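Local structure of FAD dependent oxidoreductase (Chelativorans sp. BNC1, 6PXS) at residues A[84-90]-A[144-150]; A[231-237]-A[253-259]. The protein uses a bound FAD cofactor to oxidise iminodiacetate and belongs to the DadA family of flavin-dependent oxidoreductases. One frame throughout, in Å; residues are numbered along the deposited sequence.

Both contacts are partly buried, with centres 16 Å apart on the same side of the chain's centre. Interaction 1 lies nearer the middle and close to FAD: Val150 sits beside Gly43 and Leu337, which bind the cofactor. It joins the loop before strand 90-93 to the strand 148-149 region, mainly through backbone hydrogen bonds. Interaction 2, farther out, sets the tip of one hairpin against the end of strand 220-231; side-chain hydroxyls do much of its bonding, and its acidic tip meets the second subunit. Arg149 bridges the two contacts: NE lies 3.2 Å from Ala253 O, and NH2 forms a long, weak ion pair with Asp255 OD1 (3.4 Å).

Interaction 1. Residues A[84-90]-A[144-150]; sequences GYSRVGA and IPGGARV
Residues 84-90 and 144-150 run antiparallel, their end-to-end directions 161° apart, and pair at two places whose register differs by one residue. At the first, Ser86 N reaches Arg149 O (3.2 Å) and Arg149 N reaches Ser86 O (3.3 Å). At the second, Ala90 N to Ile144 O and Ile144 N to Ala90 O are both 2.9 Å. Between them lie an inverse gamma turn centred on Arg87 and a type I turn, Ile144 to Gly147. Ile144 O also accepts Gly147 N (3.1 Å), while Gly89 N to Gly147 O is short (2.5 Å) but weak. A CB on Gly147 would strike Ala90 CB. Arg149, chi1 and chi2 both p, gives NH1 to Gly84 O (2.7 Å) and lays a guanidinium face over Ser86 CB. Tyr85 (chi1 t) brings CE1 to 3.7 Å from Ala148 CB. The backbone of Val150 bonds to FAD-binding Gly43. Main-chain pairing, with one arginine donating to a loop carbonyl, thus ties the 84-90 loop to a strand beside the flavin site.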
ATOM      1  N   GLY A  84     -14.261   3.936 -18.198  1.00 45.57           N
ATOM      2  CA  GLY A  84     -13.402   2.886 -18.702  1.00 48.90           C
ATOM      3  C   GLY A  84     -14.027   1.997 -19.751  1.00 52.48           C
ATOM      4  O   GLY A  84     -13.477   0.931 -20.043  1.00 50.68           O
ATOM      5  N   TYR A  85     -15.155   2.400 -20.331  1.00 52.43           N
ATOM      6  CA  TYR A  85     -15.835   1.594 -21.331  1.00 47.34           C
ATOM      7  C   TYR A  85     -15.278   1.882 -22.719  1.00 48.26           C
ATOM      8  O   TYR A  85     -14.883   3.008 -23.033  1.00 48.39           O
ATOM      9  CB  TYR A  85     -17.341   1.859 -21.316  1.00 44.20           C
ATOM     10  CG  TYR A  85     -18.108   1.031 -22.323  1.00 41.33           C
ATOM     11  CD1 TYR A  85     -18.539  -0.251 -22.010  1.00 43.44           C
ATOM     12  CD2 TYR A  85     -18.395   1.527 -23.589  1.00 40.97           C
ATOM     13  CE1 TYR A  85     -19.236  -1.017 -22.929  1.00 44.92           C
ATOM     14  CE2 TYR A  85     -19.092   0.770 -24.514  1.00 42.96           C
ATOM     15  CZ  TYR A  85     -19.509  -0.501 -24.179  1.00 43.44           C
ATOM     16  OH  TYR A  85     -20.204  -1.260 -25.094  1.00 40.75           O
ATOM     17  N   SER A  86     -15.244   0.841 -23.551  1.00 47.65           N
ATOM     18  CA  SER A  86     -14.788   0.978 -24.928  1.00 47.87           C
ATOM     19  C   SER A  86     -15.168  -0.250 -25.747  1.00 47.98           C
ATOM     20  O   SER A  86     -14.905  -1.386 -25.335  1.00 44.19           O
ATOM     21  CB  SER A  86     -13.275   1.201 -24.966  1.00 48.99           C
ATOM     22  OG  SER A  86     -12.831   1.471 -26.285  1.00 49.22           O
ATOM     23  N   ARG A  87     -15.791  -0.032 -26.905  1.00 49.00           N
ATOM     24  CA  ARG A  87     -16.160  -1.116 -27.816  1.00 49.60           C
ATOM     25  C   ARG A  87     -14.933  -1.454 -28.658  1.00 47.74           C
ATOM     26  O   ARG A  87     -14.804  -1.073 -29.824  1.00 51.42           O
ATOM     27  CB  ARG A  87     -17.352  -0.709 -28.676  1.00 57.10           C
ATOM     28  CG  ARG A  87     -17.926  -1.823 -29.543  1.00 59.24           C
ATOM     29  CD  ARG A  87     -19.131  -1.333 -30.339  1.00 63.07           C
ATOM     30  NE  ARG A  87     -19.704  -2.378 -31.188  1.00 67.62           N
ATOM     31  CZ  ARG A  87     -19.374  -2.593 -32.461  1.00 67.03           C
ATOM     32  NH1 ARG A  87     -18.463  -1.837 -33.063  1.00 68.02           N
ATOM     33  NH2 ARG A  87     -19.960  -3.570 -33.137  1.00 64.48           N
ATOM     34  N   VAL A  88     -14.005  -2.193 -28.037  1.00 45.75           N
ATOM     35  CA  VAL A  88     -12.701  -2.454 -28.639  1.00 43.47           C
ATOM     36  C   VAL A  88     -12.646  -3.771 -29.398  1.00 43.78           C
ATOM     37  O   VAL A  88     -11.607  -4.086 -29.996  1.00 45.50           O
ATOM     38  CB  VAL A  88     -11.593  -2.456 -27.564  1.00 42.07           C
ATOM     39  CG1 VAL A  88     -11.498  -1.096 -26.898  1.00 42.74           C
ATOM     40  CG2 VAL A  88     -11.852  -3.545 -26.525  1.00 40.22           C
ATOM     41  N   GLY A  89     -13.720  -4.552 -29.396  1.00 43.66           N
ATOM     42  CA  GLY A  89     -13.700  -5.869 -29.993  1.00 42.56           C
ATOM     43  C   GLY A  89     -13.013  -6.881 -29.096  1.00 43.59           C
ATOM     44  O   GLY A  89     -12.398  -6.553 -28.080  1.00 44.64           O
ATOM     45  N   ALA A  90     -13.123  -8.148 -29.487  1.00 44.74           N
ATOM     46  CA  ALA A  90     -12.570  -9.243 -28.705  1.00 43.23           C
ATOM     47  C   ALA A  90     -11.940 -10.270 -29.631  1.00 42.85           C
ATOM     48  O   ALA A  90     -12.332 -10.408 -30.793  1.00 41.96           O
ATOM     49  CB  ALA A  90     -13.644  -9.917 -27.841  1.00 44.46           C
ATOM     50  N   ILE A 144     -14.381 -10.678 -32.809  1.00 48.22           N
ATOM     51  CA  ILE A 144     -15.742 -10.227 -32.522  1.00 48.19           C
ATOM     52  C   ILE A 144     -15.695  -8.723 -32.282  1.00 49.04           C
ATOM     53  O   ILE A 144     -15.450  -8.290 -31.146  1.00 52.39           O
ATOM     54  CB  ILE A 144     -16.337 -10.956 -31.306  1.00 45.59           C
ATOM     55  CG1 ILE A 144     -16.277 -12.472 -31.504  1.00 47.59           C
ATOM     56  CG2 ILE A 144     -17.777 -10.513 -31.078  1.00 45.62           C
ATOM     57  CD1 ILE A 144     -16.779 -13.263 -30.311  1.00 44.93           C
ATOM     58  N   PRO A 145     -15.925  -7.890 -33.301  1.00 48.15           N
ATOM     59  CA  PRO A 145     -15.791  -6.437 -33.100  1.00 48.72           C
ATOM     60  C   PRO A 145     -16.668  -5.886 -31.989  1.00 43.87           C
ATOM     61  O   PRO A 145     -16.371  -4.802 -31.469  1.00 41.43           O
ATOM     62  CB  PRO A 145     -16.185  -5.852 -34.464  1.00 51.30           C
ATOM     63  CG  PRO A 145     -15.996  -6.970 -35.437  1.00 53.08           C
ATOM     64  CD  PRO A 145     -16.299  -8.227 -34.685  1.00 50.56           C
ATOM     65  N   GLY A 146     -17.730  -6.595 -31.597  1.00 42.93           N
ATOM     66  CA  GLY A 146     -18.646  -6.074 -30.598  1.00 42.49           C
ATOM     67  C   GLY A 146     -18.176  -6.214 -29.167  1.00 41.49           C
ATOM     68  O   GLY A 146     -18.720  -5.548 -28.281  1.00 41.69           O
ATOM     69  N   GLY A 147     -17.184  -7.066 -28.917  1.00 39.74           N
ATOM     70  CA  GLY A 147     -16.675  -7.238 -27.571  1.00 39.27           C
ATOM     71  C   GLY A 147     -16.169  -5.937 -26.986  1.00 38.77           C
ATOM     72  O   GLY A 147     -15.440  -5.196 -27.653  1.00 42.82           O
ATOM     73  N   ALA A 148     -16.551  -5.640 -25.747  1.00 36.19           N
ATOM     74  CA  ALA A 148     -16.155  -4.411 -25.079  1.00 37.56           C
ATOM     75  C   ALA A 148     -15.640  -4.730 -23.683  1.00 37.05           C
ATOM     76  O   ALA A 148     -15.751  -5.858 -23.195  1.00 35.74           O
ATOM     77  CB  ALA A 148     -17.322  -3.418 -24.997  1.00 42.38           C
ATOM     78  N   ARG A 149     -15.064  -3.713 -23.044  1.00 39.01           N
ATOM     79  CA  ARG A 149     -14.599  -3.813 -21.669  1.00 39.99           C
ATOM     80  C   ARG A 149     -15.025  -2.560 -20.916  1.00 41.82           C
ATOM     81  O   ARG A 149     -15.483  -1.581 -21.509  1.00 38.43           O
ATOM     82  CB  ARG A 149     -13.077  -4.016 -21.596  1.00 40.82           C
ATOM     83  CG  ARG A 149     -12.242  -3.138 -22.529  1.00 47.68           C
ATOM     84  CD  ARG A 149     -12.084  -1.705 -22.026  1.00 46.88           C
ATOM     85  NE  ARG A 149     -11.061  -0.985 -22.782  1.00 45.08           N
ATOM     86  CZ  ARG A 149     -10.790   0.310 -22.646  1.00 49.54           C
ATOM     87  NH1 ARG A 149     -11.469   1.053 -21.779  1.00 49.87           N
ATOM     88  NH2 ARG A 149      -9.837   0.868 -23.381  1.00 52.15           N
ATOM     89  N   VAL A 150     -14.876  -2.604 -19.592  1.00 50.65           N
ATOM     90  CA  VAL A 150     -15.288  -1.502 -18.726  1.00 51.96           C
ATOM     91  C   VAL A 150     -14.594  -1.669 -17.383  1.00 53.25           C
ATOM     92  O   VAL A 150     -14.175  -2.765 -17.015  1.00 54.12           O
ATOM     93  CB  VAL A 150     -16.828  -1.467 -18.561  1.00 52.59           C
ATOM     94  CG1 VAL A 150     -17.325  -2.761 -17.926  1.00 49.92           C
ATOM     95  CG2 VAL A 150     -17.248  -0.263 -17.735  1.00 53.54           C
TER

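Interaction 2. Residues A[231-237]-A[253-259]; sequences HLPGVAT and AFDDSRV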
ATOM      1  N   HIS A 231       1.422  -3.131 -16.328  1.00 35.75           N
ATOM      2  CA  HIS A 231       1.667  -1.794 -16.848  1.00 36.52           C
ATOM      3  C   HIS A 231       2.742  -1.869 -17.920  1.00 37.80           C
ATOM      4  O   HIS A 231       3.822  -2.415 -17.680  1.00 36.97           O
ATOM      5  CB  HIS A 231       2.091  -0.841 -15.725  1.00 41.01           C
ATOM      6  CG  HIS A 231       2.377   0.554 -16.186  1.00 43.96           C
ATOM      7  ND1 HIS A 231       1.417   1.361 -16.756  1.00 45.87           N
ATOM      8  CD2 HIS A 231       3.515   1.287 -16.154  1.00 43.71           C
ATOM      9  CE1 HIS A 231       1.951   2.531 -17.058  1.00 45.81           C
ATOM     10  NE2 HIS A 231       3.224   2.512 -16.704  1.00 46.11           N
ATOM     11  N   LEU A 232       2.440  -1.325 -19.101  1.00 38.69           N
ATOM     12  CA  LEU A 232       3.360  -1.307 -20.237  1.00 40.53           C
ATOM     13  C   LEU A 232       3.866   0.117 -20.440  1.00 41.03           C
ATOM     14  O   LEU A 232       3.314   0.862 -21.262  1.00 39.11           O
ATOM     15  CB  LEU A 232       2.671  -1.820 -21.504  1.00 44.15           C
ATOM     16  CG  LEU A 232       2.438  -3.328 -21.636  1.00 42.82           C
ATOM     17  CD1 LEU A 232       3.764  -4.076 -21.641  1.00 45.32           C
ATOM     18  CD2 LEU A 232       1.528  -3.845 -20.531  1.00 41.77           C
ATOM     19  N   PRO A 233       4.928   0.541 -19.732  1.00 45.22           N
ATOM     20  CA  PRO A 233       5.323   1.959 -19.770  1.00 46.11           C
ATOM     21  C   PRO A 233       5.513   2.505 -21.177  1.00 51.46           C
ATOM     22  O   PRO A 233       6.354   2.019 -21.940  1.00 52.89           O
ATOM     23  CB  PRO A 233       6.639   1.981 -18.980  1.00 42.30           C
ATOM     24  CG  PRO A 233       7.114   0.570 -18.963  1.00 46.62           C
ATOM     25  CD  PRO A 233       5.880  -0.269 -18.954  1.00 44.18           C
ATOM     26  N   GLY A 234       4.724   3.520 -21.524  1.00 53.75           N
ATOM     27  CA  GLY A 234       4.863   4.175 -22.809  1.00 55.17           C
ATOM     28  C   GLY A 234       4.266   3.424 -23.975  1.00 55.97           C
ATOM     29  O   GLY A 234       4.790   3.514 -25.090  1.00 63.19           O
ATOM     30  N   VAL A 235       3.175   2.694 -23.759  1.00 50.60           N
ATOM     31  CA  VAL A 235       2.550   1.870 -24.787  1.00 42.70           C
ATOM     32  C   VAL A 235       1.091   2.277 -24.911  1.00 43.79           C
ATOM     33  O   VAL A 235       0.358   2.291 -23.916  1.00 45.40           O
ATOM     34  CB  VAL A 235       2.674   0.372 -24.457  1.00 38.33           C
ATOM     35  CG1 VAL A 235       1.980  -0.470 -25.518  1.00 36.34           C
ATOM     36  CG2 VAL A 235       4.138  -0.014 -24.326  1.00 37.45           C
ATOM     37  N   ALA A 236       0.671   2.600 -26.133  1.00 44.30           N
ATOM     38  CA  ALA A 236      -0.711   2.985 -26.400  1.00 46.15           C
ATOM     39  C   ALA A 236      -1.570   1.728 -26.488  1.00 48.24           C
ATOM     40  O   ALA A 236      -1.412   0.921 -27.411  1.00 43.34           O
ATOM     41  CB  ALA A 236      -0.794   3.803 -27.686  1.00 45.31           C
ATOM     42  N   THR A 237      -2.483   1.563 -25.528  1.00 50.73           N
ATOM     43  CA  THR A 237      -3.341   0.388 -25.451  1.00 50.49           C
ATOM     44  C   THR A 237      -4.820   0.708 -25.620  1.00 49.98           C
ATOM     45  O   THR A 237      -5.650  -0.206 -25.523  1.00 49.13           O
ATOM     46  CB  THR A 237      -3.133  -0.329 -24.109  1.00 52.42           C
ATOM     47  OG1 THR A 237      -3.409   0.575 -23.030  1.00 52.75           O
ATOM     48  CG2 THR A 237      -1.704  -0.831 -23.987  1.00 52.62           C
ATOM     49  N   ALA A 253      -7.133  -4.749 -21.864  1.00 35.11           N
ATOM     50  CA  ALA A 253      -6.291  -3.569 -21.749  1.00 36.38           C
ATOM     51  C   ALA A 253      -7.146  -2.334 -21.514  1.00 43.55           C
ATOM     52  O   ALA A 253      -8.290  -2.254 -21.969  1.00 50.29           O
ATOM     53  CB  ALA A 253      -5.440  -3.364 -23.006  1.00 35.58           C
ATOM     54  N   PHE A 254      -6.574  -1.369 -20.799  1.00 41.82           N
ATOM     55  CA  PHE A 254      -7.200  -0.079 -20.557  1.00 42.02           C
ATOM     56  C   PHE A 254      -6.318   1.033 -21.115  1.00 43.25           C
ATOM     57  O   PHE A 254      -5.186   0.803 -21.551  1.00 40.12           O
ATOM     58  CB  PHE A 254      -7.466   0.132 -19.061  1.00 40.11           C
ATOM     59  CG  PHE A 254      -8.524  -0.777 -18.503  1.00 40.09           C
ATOM     60  CD1 PHE A 254      -9.855  -0.600 -18.841  1.00 42.75           C
ATOM     61  CD2 PHE A 254      -8.190  -1.806 -17.639  1.00 43.23           C
ATOM     62  CE1 PHE A 254     -10.834  -1.435 -18.330  1.00 44.37           C
ATOM     63  CE2 PHE A 254      -9.163  -2.644 -17.123  1.00 41.68           C
ATOM     64  CZ  PHE A 254     -10.486  -2.457 -17.470  1.00 41.77           C
ATOM     65  N   ASP A 255      -6.852   2.257 -21.086  1.00 45.45           N
ATOM     66  CA  ASP A 255      -6.221   3.361 -21.806  1.00 45.48           C
ATOM     67  C   ASP A 255      -4.840   3.691 -21.250  1.00 43.25           C
ATOM     68  O   ASP A 255      -3.916   3.999 -22.013  1.00 44.86           O
ATOM     69  CB  ASP A 255      -7.117   4.599 -21.759  1.00 48.90           C
ATOM     70  CG  ASP A 255      -8.290   4.514 -22.721  1.00 50.95           C
ATOM     71  OD1 ASP A 255      -8.170   3.831 -23.758  1.00 50.13           O
ATOM     72  OD2 ASP A 255      -9.332   5.143 -22.444  1.00 55.07           O
ATOM     73  N   ASP A 256      -4.674   3.643 -19.929  1.00 44.03           N
ATOM     74  CA  ASP A 256      -3.422   4.089 -19.325  1.00 45.01           C
ATOM     75  C   ASP A 256      -2.373   2.984 -19.338  1.00 43.12           C
ATOM     76  O   ASP A 256      -1.808   2.644 -18.293  1.00 44.26           O
ATOM     77  CB  ASP A 256      -3.662   4.575 -17.893  1.00 46.73           C
ATOM     78  CG  ASP A 256      -2.439   5.251 -17.292  1.00 48.29           C
ATOM     79  OD1 ASP A 256      -1.377   5.261 -17.949  1.00 50.97           O
ATOM     80  OD2 ASP A 256      -2.540   5.773 -16.163  1.00 49.46           O
ATOM     81  N   SER A 257      -2.101   2.423 -20.516  1.00 43.43           N
ATOM     82  CA  SER A 257      -1.020   1.452 -20.689  1.00 44.79           C
ATOM     83  C   SER A 257      -1.130   0.307 -19.685  1.00 42.49           C
ATOM     84  O   SER A 257      -0.123  -0.237 -19.225  1.00 41.62           O
ATOM     85  CB  SER A 257       0.346   2.134 -20.573  1.00 46.24           C
ATOM     86  OG  SER A 257       0.459   3.222 -21.474  1.00 43.77           O
ATOM     87  N   ARG A 258      -2.358  -0.069 -19.344  1.00 43.47           N
ATOM     88  CA  ARG A 258      -2.622  -1.077 -18.329  1.00 41.62           C
ATOM     89  C   ARG A 258      -3.225  -2.318 -18.973  1.00 36.58           C
ATOM     90  O   ARG A 258      -4.103  -2.217 -19.834  1.00 39.00           O
ATOM     91  CB  ARG A 258      -3.568  -0.529 -17.257  1.00 45.76           C
ATOM     92  CG  ARG A 258      -3.676  -1.398 -16.016  1.00 55.16           C
ATOM     93  CD  ARG A 258      -4.437  -0.688 -14.904  1.00 65.13           C
ATOM     94  NE  ARG A 258      -5.822  -0.412 -15.276  1.00 72.91           N
ATOM     95  CZ  ARG A 258      -6.707   0.184 -14.482  1.00 77.24           C
ATOM     96  NH1 ARG A 258      -6.358   0.571 -13.262  1.00 79.60           N
ATOM     97  NH2 ARG A 258      -7.946   0.391 -14.909  1.00 77.52           N
ATOM     98  N   VAL A 259      -2.745  -3.486 -18.554  1.00 35.71           N
ATOM     99  CA  VAL A 259      -3.252  -4.769 -19.024  1.00 34.04           C
ATOM    100  C   VAL A 259      -3.605  -5.616 -17.811  1.00 33.13           C
ATOM    101  O   VAL A 259      -2.792  -5.756 -16.890  1.00 35.69           O
ATOM    102  CB  VAL A 259      -2.229  -5.501 -19.915  1.00 35.18           C
ATOM    103  CG1 VAL A 259      -2.763  -6.860 -20.334  1.00 33.00           C
ATOM    104  CG2 VAL A 259      -1.895  -4.660 -21.138  1.00 36.66           C
TER
HETATM  105  O   HOH W   1      -3.438   4.206 -24.552  1.00 39.59           O
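A beta hairpin forms one half of this contact: strands 251-254 and 258-261 are joined by the short turn Asp255-Asp256-Ser257, closed by Phe254 N to Arg258 O at 2.8 Å. Against it lies the chain leaving strand 220-231, the neighbour of 258-261 in the antiparallel sheet, which turns back through a type II turn from Leu232 to Val235.

Backbone pairing comes first. His231 and Arg258 form an antiparallel non-hydrogen-bonded pair (CA to CA 4.6 Å), and the next residue along, Leu232, sends its N to Ser257 O at 2.8 Å, almost linear at 173°. The same carbonyl oxygen, Ser257 O, receives a CA-H...O contact from His231 CA at 3.4 Å.

Two hydroxyls then tie the returning loop to the hairpin tip. Ser257, whose CA-to-CB bond points toward the loop, donates from OG to Val235 O (2.6 Å). Beyond the turn, Thr237, its CA-to-CB bond pointing toward the hairpin, has 93 Å² covered by it, with CB 4.0 Å from Ala253 CB.

Apolar packing is modest: Leu232 CD2 touches Val259 CG2 at 3.6 Å, while Trp240 packs on both Val235 and Ala253.

The tip is also a subunit interface. Asp256 makes salt bridges with Arg153 and Arg161 of the second subunit, and that Arg161 hydrogen-bonds Ser257 OG as well.

A water completes the join, accepting from Thr237 N (3.0 Å) and donating to Asp255 O (2.6 Å), beside the very short bond from Thr237 OG1 to Phe254 O, only 2.3 Å.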